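Glutaredoxin (Methanosarcina mazei, PDB 3NZN) probably catalyses thiol-disulfide exchange, as other glutaredoxins do, through a paired-cysteine motif. Local coordinates at residues A[66-71]-A[80-85]; A[87-92]-A[98-103]; A[22-27]-A[40-45]. All coordinates share one frame; numbering follows the deposited sequence.

How the interactions relate
From the N terminus, interaction 3 comes first: residues 22-27 and 40-45 close a loop that includes the start of helix 33-45 and lay that helix on strand 24-28. Interaction 1 follows, with 66-71 and 80-85 closing the loop between helix 59-72 and strand 77-83. Interaction 2 joins strand 87-90 to the C-terminal helix 94-100. The three closures are in series, neither nested nor crossing, yet they share one sheet. Strand 77-83 bonds to strand 24-28 on one side, as in Thr80 to Tyr27, and to strand 87-90 on the other, as in Thr81 to Ile89. Leu101 packs on Leu42 and Val24, bringing interactions 2 and 3 together.

Interaction 1: A[66-71]-A[80-85]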
ATOM      1  N   VAL A  66      -7.156  -0.197   6.107  1.00 11.12           N
ATOM      2  CA  VAL A  66      -6.689  -1.456   5.624  1.00 10.22           C
ATOM      3  C   VAL A  66      -7.180  -2.580   6.502  1.00 10.74           C
ATOM      4  O   VAL A  66      -7.536  -3.642   6.005  1.00 11.91           O
ATOM      5  CB  VAL A  66      -5.156  -1.458   5.444  1.00 11.77           C
ATOM      6  CG1 VAL A  66      -4.683  -2.879   5.248  1.00 14.31           C
ATOM      7  CG2 VAL A  66      -4.791  -0.468   4.295  1.00 13.81           C
ATOM      8  N   GLU A  67      -7.147  -2.397   7.817  1.00 12.09           N
ATOM      9  CA  GLU A  67      -7.653  -3.439   8.676  1.00 12.82           C
ATOM     10  C   GLU A  67      -9.121  -3.699   8.428  1.00 12.79           C
ATOM     11  O   GLU A  67      -9.553  -4.868   8.511  1.00 13.50           O
ATOM     12  CB  GLU A  67      -7.471  -3.038  10.137  1.00 14.75           C
ATOM     13  CG  GLU A  67      -6.086  -3.003  10.625  1.00 18.96           C
ATOM     14  CD  GLU A  67      -5.864  -2.245  11.984  1.00 23.80           C
ATOM     15  OE1 GLU A  67      -6.695  -1.436  12.509  1.00 27.67           O
ATOM     16  OE2 GLU A  67      -4.750  -2.382  12.503  1.00 30.19           O
ATOM     17  N   GLU A  68      -9.914  -2.670   8.180  1.00 12.11           N
ATOM     18  CA  GLU A  68     -11.321  -2.894   7.884  1.00 12.50           C
ATOM     19  C   GLU A  68     -11.516  -3.692   6.576  1.00 12.18           C
ATOM     20  O   GLU A  68     -12.336  -4.595   6.525  1.00 13.78           O
ATOM     21  CB  GLU A  68     -12.027  -1.568   7.824  1.00 13.12           C
ATOM     22  CG  GLU A  68     -13.490  -1.673   7.418  1.00 18.66           C
ATOM     23  CD  GLU A  68     -14.411  -2.202   8.481  1.00 23.73           C
ATOM     24  OE1 GLU A  68     -13.963  -2.553   9.612  1.00 27.44           O
ATOM     25  OE2 GLU A  68     -15.680  -2.242   8.194  1.00 29.68           O
ATOM     26  N   VAL A  69     -10.803  -3.310   5.526  1.00 11.13           N
ATOM     27  CA  VAL A  69     -10.854  -4.049   4.302  1.00 11.32           C
ATOM     28  C   VAL A  69     -10.428  -5.490   4.537  1.00 11.30           C
ATOM     29  O   VAL A  69     -11.048  -6.417   4.116  1.00 12.53           O
ATOM     30  CB  VAL A  69      -9.991  -3.390   3.222  1.00 11.74           C
ATOM     31  CG1 VAL A  69      -9.917  -4.253   2.007  1.00 12.45           C
ATOM     32  CG2 VAL A  69     -10.556  -2.043   2.873  1.00 11.85           C
ATOM     33  N   ARG A  70      -9.301  -5.700   5.253  1.00 11.73           N
ATOM     34  CA  ARG A  70      -8.835  -7.060   5.436  1.00 12.26           C
ATOM     35  C   ARG A  70      -9.826  -7.974   6.168  1.00 11.89           C
ATOM     36  O   ARG A  70      -9.938  -9.071   5.880  1.00 13.04           O
ATOM     37  CB  ARG A  70      -7.486  -7.010   6.206  1.00 13.46           C
ATOM     38  CG  ARG A  70      -6.876  -8.358   6.414  1.00 13.92           C
ATOM     39  CD  ARG A  70      -5.458  -8.184   7.150  1.00 21.99           C
ATOM     40  NE  ARG A  70      -4.410  -7.746   6.196  1.00 25.58           N
ATOM     41  CZ  ARG A  70      -3.680  -6.666   6.298  1.00 21.84           C
ATOM     42  NH1 ARG A  70      -2.809  -6.390   5.365  1.00 24.16           N
ATOM     43  NH2 ARG A  70      -3.800  -5.881   7.275  1.00 24.09           N
ATOM     44  N   ARG A  71     -10.516  -7.385   7.110  1.00 12.36           N
ATOM     45  CA  ARG A  71     -11.555  -8.130   7.871  1.00 14.00           C
ATOM     46  C   ARG A  71     -12.598  -8.787   6.937  1.00 13.49           C
ATOM     47  O   ARG A  71     -12.973  -9.908   7.124  1.00 16.35           O
ATOM     48  CB  ARG A  71     -12.259  -7.227   8.864  1.00 15.69           C
ATOM     49  CG  ARG A  71     -13.495  -7.818   9.515  1.00 20.69           C
ATOM     50  CD  ARG A  71     -14.163  -6.789  10.374  1.00 23.93           C
ATOM     51  NE  ARG A  71     -15.553  -7.098  10.649  1.00 24.57           N
ATOM     52  CZ  ARG A  71     -16.344  -6.248  11.246  1.00 29.51           C
ATOM     53  NH1 ARG A  71     -15.894  -5.090  11.625  1.00 35.29           N
ATOM     54  NH2 ARG A  71     -17.609  -6.578  11.441  1.00 33.04           N
ATOM     55  N   THR A  80     -13.593  -2.744  -2.480  1.00  9.11           N
ATOM     56  CA  THR A  80     -14.339  -3.591  -1.544  1.00  8.98           C
ATOM     57  C   THR A  80     -15.481  -2.696  -1.025  1.00  9.24           C
ATOM     58  O   THR A  80     -15.298  -1.671  -0.419  1.00  9.56           O
ATOM     59  CB  THR A  80     -13.498  -4.068  -0.397  1.00  9.20           C
ATOM     60  OG1 THR A  80     -12.445  -4.911  -0.880  1.00 10.27           O
ATOM     61  CG2 THR A  80     -14.236  -4.844   0.563  1.00 10.83           C
ATOM     62  N   THR A  81     -16.728  -3.201  -1.312  1.00  9.20           N
ATOM     63  CA  THR A  81     -17.934  -2.493  -0.902  1.00  8.94           C
ATOM     64  C   THR A  81     -18.598  -3.289   0.191  1.00  9.52           C
ATOM     65  O   THR A  81     -18.866  -4.484  -0.025  1.00  9.99           O
ATOM     66  CB  THR A  81     -18.885  -2.328  -2.149  1.00  9.56           C
ATOM     67  OG1 THR A  81     -18.207  -1.585  -3.136  1.00 10.14           O
ATOM     68  CG2 THR A  81     -20.116  -1.514  -1.665  1.00 11.30           C
ATOM     69  N   ILE A  82     -18.802  -2.683   1.316  1.00  8.93           N
ATOM     70  CA  ILE A  82     -19.337  -3.361   2.514  1.00  9.99           C
ATOM     71  C   ILE A  82     -20.726  -2.788   2.765  1.00  9.16           C
ATOM     72  O   ILE A  82     -20.917  -1.610   2.983  1.00 10.09           O
ATOM     73  CB  ILE A  82     -18.409  -3.213   3.735  1.00 10.77           C
ATOM     74  CG1 ILE A  82     -16.979  -3.690   3.394  1.00 14.49           C
ATOM     75  CG2 ILE A  82     -18.995  -4.051   4.883  1.00 14.11           C
ATOM     76  CD1 ILE A  82     -15.893  -3.176   4.369  1.00 17.32           C
ATOM     77  N   ILE A  83     -21.708  -3.705   2.790  1.00  9.69           N
ATOM     78  CA  ILE A  83     -23.109  -3.357   2.864  1.00  9.79           C
ATOM     79  C   ILE A  83     -23.694  -3.871   4.184  1.00 10.42           C
ATOM     80  O   ILE A  83     -23.646  -5.045   4.479  1.00 11.28           O
ATOM     81  CB  ILE A  83     -23.914  -3.959   1.682  1.00 10.28           C
ATOM     82  CG1 ILE A  83     -23.365  -3.419   0.380  1.00 12.47           C
ATOM     83  CG2 ILE A  83     -25.460  -3.659   1.814  1.00 12.02           C
ATOM     84  CD1 ILE A  83     -23.837  -4.075  -0.879  1.00 14.60           C
ATOM     85  N   ASN A  84     -24.142  -2.885   4.975  1.00 10.35           N
ATOM     86  CA  ASN A  84     -24.802  -3.151   6.271  1.00 10.76           C
ATOM     87  C   ASN A  84     -23.946  -3.986   7.205  1.00 11.61           C
ATOM     88  O   ASN A  84     -24.454  -4.708   8.014  1.00 13.17           O
ATOM     89  CB  ASN A  84     -26.186  -3.750   6.097  1.00 10.55           C
ATOM     90  CG  ASN A  84     -27.068  -2.961   5.171  1.00  9.86           C
ATOM     91  OD1 ASN A  84     -27.129  -1.739   5.279  1.00 13.89           O
ATOM     92  ND2 ASN A  84     -27.681  -3.588   4.252  1.00 10.07           N
ATOM     93  N   ASP A  85     -22.655  -3.797   7.103  1.00 13.10           N
ATOM     94  CA  ASP A  85     -21.635  -4.470   7.972  1.00 14.41           C
ATOM     95  C   ASP A  85     -21.738  -5.950   7.824  1.00 15.18           C
ATOM     96  O   ASP A  85     -21.309  -6.674   8.763  1.00 18.17           O
ATOM     97  CB  ASP A  85     -21.783  -4.029   9.418  1.00 16.28           C
ATOM     98  CG  ASP A  85     -20.516  -4.182  10.232  1.00 20.03           C
ATOM     99  OD1 ASP A  85     -19.436  -4.182   9.651  1.00 24.59           O
ATOM    100  OD2 ASP A  85     -20.669  -4.294  11.471  1.00 27.12           O
TER
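The guanidinium of Arg71 and the carboxylate of Asp85 meet across the contact with their planes 73° apart, and Asp85 OD1 approaches the guanidinium obliquely. Arg71 NH2 lies 3.5 Å from Asp85 OD1 and 3.8 Å from Asp85 OD2. Asp85 OD1 stands off the plane of the guanidinium, with no N-H aimed at it, so this salt bridge works through charge alone. On the helix, Arg71 NH1 also makes a long ion pair with Glu68 OE1 at 3.8 Å, which links the three side chains into a network. The arginine probably offsets the repulsion between Glu68 OE2 and Asp85 OD1, which are 4.5 Å apart. Glu68 reaches the strand because rotation about CB-CG (chi2 74°) bends its chain, bringing OE2 to 3.9 Å from Ile82 CD1, while Glu68 CG stands 4.2 Å from the same methyl. The isoleucine tip thus packs against both the aliphatic and the carboxylate parts of the glutamate. Deeper in, Val69 CG1 rests 3.9 Å from Thr80 OG1. That hydroxyl is engaged elsewhere, by hydrogen bonds with Ser77 O and Asn73 ND2, and toward the helix it offers only van der Waals contact. Tyr27 of the adjoining strand packs against Glu68, Val69 and Ile82 and extends the apolar layer, while Phe72 adds contacts to Ile82 and Asp85. Buried packing below a more exposed charged cluster therefore joins helix 59-72 to strand 77-83 of the central sheet, the helix-on-sheet arrangement characteristic of the thioredoxin fold that glutaredoxins share.

Interaction 2: A[87-92]-A[98-103]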
ATOM      1  N   LYS A  87     -22.353  -7.792   4.200  1.00 12.71           N
ATOM      2  CA  LYS A  87     -22.087  -8.369   2.908  1.00 11.67           C
ATOM      3  C   LYS A  87     -20.951  -7.573   2.284  1.00 11.40           C
ATOM      4  O   LYS A  87     -21.020  -6.363   2.143  1.00 11.97           O
ATOM      5  CB  LYS A  87     -23.312  -8.301   2.057  1.00 12.91           C
ATOM      6  CG  LYS A  87     -23.089  -8.705   0.669  1.00 15.66           C
ATOM      7  CD  LYS A  87     -22.854 -10.134   0.349  1.00 21.08           C
ATOM      8  CE  LYS A  87     -23.181 -10.415  -1.154  1.00 25.02           C
ATOM      9  NZ  LYS A  87     -22.764 -11.808  -1.489  1.00 27.80           N
ATOM     10  N   ALA A  88     -19.876  -8.260   1.941  1.00 10.89           N
ATOM     11  CA  ALA A  88     -18.736  -7.642   1.256  1.00 12.02           C
ATOM     12  C   ALA A  88     -18.723  -8.062  -0.249  1.00 11.68           C
ATOM     13  O   ALA A  88     -18.820  -9.246  -0.558  1.00 14.01           O
ATOM     14  CB  ALA A  88     -17.434  -8.029   1.923  1.00 14.33           C
ATOM     15  N   ILE A  89     -18.583  -7.099  -1.130  1.00  9.92           N
ATOM     16  CA  ILE A  89     -18.494  -7.367  -2.547  1.00 10.37           C
ATOM     17  C   ILE A  89     -17.155  -6.844  -3.030  1.00  9.67           C
ATOM     18  O   ILE A  89     -16.789  -5.663  -2.816  1.00  9.58           O
ATOM     19  CB  ILE A  89     -19.623  -6.675  -3.345  1.00 10.78           C
ATOM     20  CG1 ILE A  89     -20.960  -7.202  -2.756  1.00 12.45           C
ATOM     21  CG2 ILE A  89     -19.452  -6.947  -4.790  1.00 12.40           C
ATOM     22  CD1 ILE A  89     -22.187  -6.435  -3.333  1.00 13.08           C
ATOM     23  N   VAL A  90     -16.367  -7.754  -3.587  1.00 10.52           N
ATOM     24  CA  VAL A  90     -14.991  -7.462  -4.036  1.00  9.94           C
ATOM     25  C   VAL A  90     -15.044  -7.313  -5.526  1.00 10.44           C
ATOM     26  O   VAL A  90     -15.439  -8.225  -6.224  1.00 12.24           O
ATOM     27  CB  VAL A  90     -14.095  -8.528  -3.553  1.00 11.09           C
ATOM     28  CG1 VAL A  90     -12.637  -8.245  -4.084  1.00 13.41           C
ATOM     29  CG2 VAL A  90     -14.041  -8.596  -2.022  1.00 13.32           C
ATOM     30  N   GLY A  91     -14.563  -6.173  -6.043  1.00 10.66           N
ATOM     31  CA  GLY A  91     -14.613  -5.851  -7.435  1.00 11.37           C
ATOM     32  C   GLY A  91     -15.899  -5.143  -7.845  1.00  9.86           C
ATOM     33  O   GLY A  91     -16.839  -5.051  -7.097  1.00 10.60           O
ATOM     34  N   PHE A  92     -15.902  -4.728  -9.074  1.00 11.00           N
ATOM     35  CA  PHE A  92     -17.106  -4.226  -9.726  1.00 10.59           C
ATOM     36  C   PHE A  92     -17.931  -5.386 -10.215  1.00 11.07           C
ATOM     37  O   PHE A  92     -17.613  -6.013 -11.172  1.00 13.18           O
ATOM     38  CB  PHE A  92     -16.741  -3.313 -10.853  1.00 11.42           C
ATOM     39  CG  PHE A  92     -17.964  -2.745 -11.533  1.00 13.19           C
ATOM     40  CD1 PHE A  92     -18.755  -1.785 -10.919  1.00 12.91           C
ATOM     41  CD2 PHE A  92     -18.379  -3.197 -12.793  1.00 14.78           C
ATOM     42  CE1 PHE A  92     -19.890  -1.299 -11.521  1.00 14.73           C
ATOM     43  CE2 PHE A  92     -19.539  -2.685 -13.399  1.00 16.66           C
ATOM     44  CZ  PHE A  92     -20.246  -1.739 -12.770  1.00 15.68           C
ATOM     45  N   ARG A  98     -26.283  -4.188  -7.196  1.00  8.73           N
ATOM     46  CA  ARG A  98     -27.659  -3.693  -7.246  1.00  8.74           C
ATOM     47  C   ARG A  98     -28.615  -4.601  -6.504  1.00  9.03           C
ATOM     48  O   ARG A  98     -29.499  -4.104  -5.778  1.00  9.17           O
ATOM     49  CB  ARG A  98     -28.091  -3.348  -8.633  1.00  8.63           C
ATOM     50  CG  ARG A  98     -28.257  -4.491  -9.625  1.00  9.46           C
ATOM     51  CD  ARG A  98     -29.707  -5.048  -9.621  1.00  9.88           C
ATOM     52  NE  ARG A  98     -29.822  -5.988 -10.672  1.00 10.55           N
ATOM     53  CZ  ARG A  98     -30.897  -6.695 -10.937  1.00 12.92           C
ATOM     54  NH1 ARG A  98     -31.904  -6.673 -10.136  1.00 13.04           N
ATOM     55  NH2 ARG A  98     -30.888  -7.505 -11.992  1.00 15.55           N
ATOM     56  N   GLU A  99     -28.453  -5.877  -6.592  1.00  9.17           N
ATOM     57  CA  GLU A  99     -29.381  -6.782  -5.893  1.00  9.00           C
ATOM     58  C   GLU A  99     -29.216  -6.665  -4.399  1.00  9.68           C
ATOM     59  O   GLU A  99     -30.158  -6.632  -3.615  1.00 10.07           O
ATOM     60  CB  GLU A  99     -29.212  -8.176  -6.361  1.00 11.05           C
ATOM     61  CG  GLU A  99     -29.695  -8.428  -7.769  1.00 11.60           C
ATOM     62  CD  GLU A  99     -29.782  -9.814  -8.236  1.00 17.33           C
ATOM     63  OE1 GLU A  99     -29.208 -10.687  -7.612  1.00 21.64           O
ATOM     64  OE2 GLU A  99     -30.486 -10.038  -9.282  1.00 23.00           O
ATOM     65  N   SER A 100     -27.938  -6.599  -3.927  1.00  9.56           N
ATOM     66  CA  SER A 100     -27.713  -6.524  -2.517  1.00  9.28           C
ATOM     67  C   SER A 100     -28.282  -5.288  -1.930  1.00  9.51           C
ATOM     68  O   SER A 100     -28.718  -5.317  -0.773  1.00 10.12           O
ATOM     69  CB  SER A 100     -26.171  -6.539  -2.238  1.00 10.03           C
ATOM     70  OG  SER A 100     -25.603  -7.772  -2.581  1.00 12.08           O
ATOM     71  N   LEU A 101     -28.356  -4.206  -2.689  1.00  8.84           N
ATOM     72  CA  LEU A 101     -28.897  -2.953  -2.252  1.00  9.23           C
ATOM     73  C   LEU A 101     -30.462  -2.810  -2.411  1.00  8.55           C
ATOM     74  O   LEU A 101     -30.993  -1.774  -2.100  1.00 10.28           O
ATOM     75  CB  LEU A 101     -28.220  -1.832  -2.986  1.00  8.58           C
ATOM     76  CG  LEU A 101     -26.759  -1.609  -2.568  1.00  9.84           C
ATOM     77  CD1 LEU A 101     -26.056  -0.638  -3.583  1.00 12.02           C
ATOM     78  CD2 LEU A 101     -26.697  -1.025  -1.164  1.00 12.33           C
ATOM     79  N   GLY A 102     -31.066  -3.894  -2.861  1.00  9.11           N
ATOM     80  CA  GLY A 102     -32.545  -3.929  -2.898  1.00 10.22           C
ATOM     81  C   GLY A 102     -33.139  -3.564  -4.207  1.00  9.72           C
ATOM     82  O   GLY A 102     -34.373  -3.252  -4.220  1.00 10.77           O
ATOM     83  N   PHE A 103     -32.426  -3.647  -5.291  1.00  9.68           N
ATOM     84  CA  PHE A 103     -32.938  -3.424  -6.634  1.00  9.77           C
ATOM     85  C   PHE A 103     -33.175  -4.711  -7.380  1.00 12.25           C
ATOM     86  O   PHE A 103     -32.376  -5.615  -7.353  1.00 15.42           O
ATOM     87  CB  PHE A 103     -32.054  -2.505  -7.411  1.00  9.98           C
ATOM     88  CG  PHE A 103     -31.917  -1.142  -6.831  1.00  9.65           C
ATOM     89  CD1 PHE A 103     -32.756  -0.081  -7.174  1.00  9.88           C
ATOM     90  CD2 PHE A 103     -30.920  -0.925  -5.840  1.00 11.23           C
ATOM     91  CE1 PHE A 103     -32.601   1.170  -6.634  1.00 10.47           C
ATOM     92  CE2 PHE A 103     -30.813   0.337  -5.271  1.00 11.92           C
ATOM     93  CZ  PHE A 103     -31.650   1.392  -5.665  1.00 11.39           C
TER
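Ser100 is the residue of the C-terminal segment that meets Ile89 and Lys87 of strand 87-90, and the two residues before it face other partners. Arg98 reaches forward to the chain end, its NH1 giving a 3.0 Å hydrogen bond to the carbonyl O of the terminal residue Phe103. That oxygen lies close to the guanidinium plane, whereas the donor stands 43° out of the carbonyl plane. Glu99 OE2 lies above one face of the same guanidinium, displaced toward its edge, a long, purely electrostatic pairing. At Ser100 the strand is reached: OG is 3.7 Å from Ile89 CD1 and 3.9 Å from Lys87 CE, both van der Waals contacts. The hydroxyl is hydrogen-bonded to Glu96 O, one turn earlier, and Glu96 also pairs with Lys87 NZ. Lys87 bends at chi2 (72°), bringing its CE beside Ser100 OG. Helix 94-100, the last helix of the thioredoxin-type fold, thus packs through Ser100 against strand 87-90, an outermost strand of this chain's sheet. Leu101 then packs on Leu42 of helix 33-45. Gly102, with positive phi, ends the helix in a Schellman motif: its N bonds to Glu99 O, and Phe103 N to Arg98 O. The Phe103 side chain packs against Leu45 and Val47.

Interaction 3: A[22-27]-A[40-45]; sequences GKVIMY and KLLTDL. With SO4 (sulfate ion), chain D.
Leu42 points from helix 33-45 toward strand 24-28 and divides its two methyls between Val24 and Met26, two residues apart on the same side of the strand. Its CD1 meets Met26 CE at 3.9 Å, the side chains meeting at a slant, while its CD2 reaches Val24 CG1 more loosely, at 4.4 Å. The leucine fork is set by chi1 of -63°, which turns CG opposite the carbonyl carbon and points the branch at the sheet. Met26 leaves the strand extended as far as SD. There the torsion about CG-SD is nearly eclipsed (chi3 -6°), a strained geometry that makes the position of CE, and so the exact contact, doubtful, though Met26 is clearly buried against Leu42. The contact is wholly apolar, with Leu101 and Phe49 each packing on both Val24 and Leu42. Just before the strand begins, the setting is polar. Lys23 N donates an almost straight hydrogen bond to O3 of a sulfate ion, probably from the crystallisation liquor (2.9 Å, 169°), and Lys23 CB lies 3.4 Å from the same oxygen. The ammonium of Lys23 is turned to Asp50 in a salt bridge. Strand 24-28, helix 33-45 and strand 49-53 form a beta-alpha-beta unit, and Met26 also touches the CxxC motif at the helix start, whose Cys32 and Cys35 form a disulfide, as expected of the redox site in a thioredoxin fold.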
ATOM      1  N   GLY A  22     -29.095   2.056   4.673  1.00 10.73           N
ATOM      2  CA  GLY A  22     -28.210   1.762   5.791  1.00 10.48           C
ATOM      3  C   GLY A  22     -26.742   2.074   5.453  1.00 10.36           C
ATOM      4  O   GLY A  22     -26.422   2.788   4.538  1.00 11.74           O
ATOM      5  N   LYS A  23     -25.829   1.473   6.181  1.00 11.28           N
ATOM      6  CA  LYS A  23     -24.413   1.777   6.025  1.00 11.28           C
ATOM      7  C   LYS A  23     -23.944   1.066   4.753  1.00 10.73           C
ATOM      8  O   LYS A  23     -23.996  -0.144   4.658  1.00 13.27           O
ATOM      9  CB  LYS A  23     -23.639   1.322   7.232  1.00 12.71           C
ATOM     10  CG  LYS A  23     -22.114   1.710   7.099  1.00 17.59           C
ATOM     11  CD  LYS A  23     -21.822   3.233   7.012  1.00 22.10           C
ATOM     12  CE  LYS A  23     -20.349   3.525   7.059  1.00 25.50           C
ATOM     13  NZ  LYS A  23     -20.163   4.870   7.563  1.00 31.64           N
ATOM     14  N   VAL A  24     -23.425   1.819   3.818  1.00  9.61           N
ATOM     15  CA  VAL A  24     -22.849   1.296   2.609  1.00 10.09           C
ATOM     16  C   VAL A  24     -21.518   2.060   2.407  1.00  9.15           C
ATOM     17  O   VAL A  24     -21.556   3.253   2.293  1.00 11.02           O
ATOM     18  CB  VAL A  24     -23.759   1.512   1.399  1.00  9.74           C
ATOM     19  CG1 VAL A  24     -23.196   1.033   0.061  1.00 11.62           C
ATOM     20  CG2 VAL A  24     -25.181   0.833   1.640  1.00 11.32           C
ATOM     21  N   ILE A  25     -20.409   1.302   2.356  1.00  9.96           N
ATOM     22  CA  ILE A  25     -19.083   1.947   2.240  1.00  9.99           C
ATOM     23  C   ILE A  25     -18.227   1.217   1.205  1.00  9.38           C
ATOM     24  O   ILE A  25     -18.094   0.074   1.235  1.00 10.16           O
ATOM     25  CB  ILE A  25     -18.402   2.094   3.602  1.00 11.28           C
ATOM     26  CG1 ILE A  25     -17.050   2.827   3.445  1.00 12.00           C
ATOM     27  CG2 ILE A  25     -18.195   0.818   4.202  1.00 14.46           C
ATOM     28  CD1 ILE A  25     -16.651   3.498   4.698  1.00 15.80           C
ATOM     29  N   MET A  26     -17.767   2.026   0.254  1.00  8.68           N
ATOM     30  CA  MET A  26     -16.822   1.510  -0.740  1.00  8.85           C
ATOM     31  C   MET A  26     -15.377   1.970  -0.400  1.00  8.81           C
ATOM     32  O   MET A  26     -15.127   3.101  -0.317  1.00 10.20           O
ATOM     33  CB  MET A  26     -17.166   1.999  -2.165  1.00 10.42           C
ATOM     34  CG  MET A  26     -16.239   1.376  -3.277  1.00 11.54           C
ATOM     35  SD  MET A  26     -16.120   2.308  -4.878  1.00 12.58           S
ATOM     36  CE  MET A  26     -17.335   3.479  -4.447  1.00 18.91           C
ATOM     37  N   TYR A  27     -14.537   0.968  -0.129  1.00  8.44           N
ATOM     38  CA  TYR A  27     -13.080   1.208  -0.051  1.00  8.96           C
ATOM     39  C   TYR A  27     -12.472   1.043  -1.441  1.00  9.48           C
ATOM     40  O   TYR A  27     -12.610   0.081  -2.047  1.00  9.68           O
ATOM     41  CB  TYR A  27     -12.427   0.273   0.948  1.00  9.93           C
ATOM     42  CG  TYR A  27     -12.887   0.573   2.350  1.00 11.46           C
ATOM     43  CD1 TYR A  27     -12.223   1.503   3.138  1.00 13.87           C
ATOM     44  CD2 TYR A  27     -13.954  -0.102   2.917  1.00 13.08           C
ATOM     45  CE1 TYR A  27     -12.644   1.774   4.438  1.00 17.43           C
ATOM     46  CE2 TYR A  27     -14.373   0.185   4.222  1.00 14.86           C
ATOM     47  CZ  TYR A  27     -13.729   1.096   4.944  1.00 17.10           C
ATOM     48  OH  TYR A  27     -14.230   1.273   6.218  1.00 26.18           O
ATOM     49  N   LYS A  40     -19.742   5.176  -9.612  1.00 10.58           N
ATOM     50  CA  LYS A  40     -20.767   5.611 -10.570  1.00 10.71           C
ATOM     51  C   LYS A  40     -22.050   4.775 -10.442  1.00  9.63           C
ATOM     52  O   LYS A  40     -23.143   5.338 -10.555  1.00 10.86           O
ATOM     53  CB  LYS A  40     -20.213   5.551 -11.945  1.00 12.31           C
ATOM     54  CG  LYS A  40     -19.319   6.626 -12.389  1.00 19.13           C
ATOM     55  CD  LYS A  40     -18.631   6.298 -13.727  1.00 25.28           C
ATOM     56  CE  LYS A  40     -17.655   7.425 -14.102  1.00 29.47           C
ATOM     57  NZ  LYS A  40     -16.556   7.789 -13.141  1.00 34.79           N
ATOM     58  N   LEU A  41     -21.926   3.477 -10.245  1.00  9.93           N
ATOM     59  CA  LEU A  41     -23.113   2.616 -10.047  1.00  9.73           C
ATOM     60  C   LEU A  41     -23.823   3.060  -8.819  1.00  9.82           C
ATOM     61  O   LEU A  41     -25.101   3.218  -8.858  1.00 10.12           O
ATOM     62  CB  LEU A  41     -22.718   1.155 -10.034  1.00 10.12           C
ATOM     63  CG  LEU A  41     -23.889   0.178  -9.687  1.00 10.22           C
ATOM     64  CD1 LEU A  41     -24.949   0.197 -10.733  1.00 11.84           C
ATOM     65  CD2 LEU A  41     -23.312  -1.185  -9.546  1.00 12.14           C
ATOM     66  N   LEU A  42     -23.161   3.240  -7.665  1.00  9.25           N
ATOM     67  CA  LEU A  42     -23.799   3.664  -6.448  1.00  8.86           C
ATOM     68  C   LEU A  42     -24.471   5.014  -6.625  1.00  9.74           C
ATOM     69  O   LEU A  42     -25.616   5.180  -6.144  1.00 10.43           O
ATOM     70  CB  LEU A  42     -22.791   3.655  -5.305  1.00  9.64           C
ATOM     71  CG  LEU A  42     -22.203   2.312  -4.955  1.00  9.80           C
ATOM     72  CD1 LEU A  42     -21.020   2.381  -3.952  1.00 11.21           C
ATOM     73  CD2 LEU A  42     -23.210   1.307  -4.353  1.00 11.13           C
ATOM     74  N   THR A  43     -23.839   5.916  -7.346  1.00  9.46           N
ATOM     75  CA  THR A  43     -24.417   7.203  -7.608  1.00 10.59           C
ATOM     76  C   THR A  43     -25.725   7.014  -8.461  1.00 10.16           C
ATOM     77  O   THR A  43     -26.751   7.606  -8.196  1.00 10.63           O
ATOM     78  CB  THR A  43     -23.408   8.057  -8.363  1.00 10.73           C
ATOM     79  OG1 THR A  43     -22.252   8.251  -7.526  1.00 12.79           O
ATOM     80  CG2 THR A  43     -23.926   9.364  -8.774  1.00 14.11           C
ATOM     81  N   ASP A  44     -25.630   6.186  -9.483  1.00  9.85           N
ATOM     82  CA  ASP A  44     -26.748   6.029 -10.413  1.00 10.05           C
ATOM     83  C   ASP A  44     -27.902   5.296  -9.798  1.00  9.74           C
ATOM     84  O   ASP A  44     -29.047   5.455 -10.297  1.00 11.11           O
ATOM     85  CB  ASP A  44     -26.237   5.228 -11.660  1.00 11.28           C
ATOM     86  CG  ASP A  44     -25.309   6.050 -12.574  1.00 11.85           C
ATOM     87  OD1 ASP A  44     -25.192   7.289 -12.311  1.00 13.66           O
ATOM     88  OD2 ASP A  44     -24.758   5.459 -13.506  1.00 14.80           O
ATOM     89  N   LEU A  45     -27.706   4.512  -8.741  1.00  9.59           N
ATOM     90  CA  LEU A  45     -28.796   3.828  -7.988  1.00  9.60           C
ATOM     91  C   LEU A  45     -29.455   4.779  -7.052  1.00  9.30           C
ATOM     92  O   LEU A  45     -30.530   4.487  -6.509  1.00 10.68           O
ATOM     93  CB  LEU A  45     -28.288   2.592  -7.304  1.00  9.88           C
ATOM     94  CG  LEU A  45     -27.800   1.478  -8.130  1.00 10.08           C
ATOM     95  CD1 LEU A  45     -27.166   0.350  -7.296  1.00 11.28           C
ATOM     96  CD2 LEU A  45     -28.889   0.845  -8.980  1.00 11.36           C
TER
HETATM   97  S   SO4 D 105     -27.561  -0.934   8.963  1.00 20.51           S
HETATM   98  O1  SO4 D 105     -27.054  -0.669  10.296  1.00 27.35           O
HETATM   99  O2  SO4 D 105     -28.736   0.002   8.772  1.00 30.92           O
HETATM  100  O3  SO4 D 105     -26.295  -0.493   8.248  1.00 28.80           O
HETATM  101  O4  SO4 D 105     -27.907  -2.433   8.878  1.00 30.48           O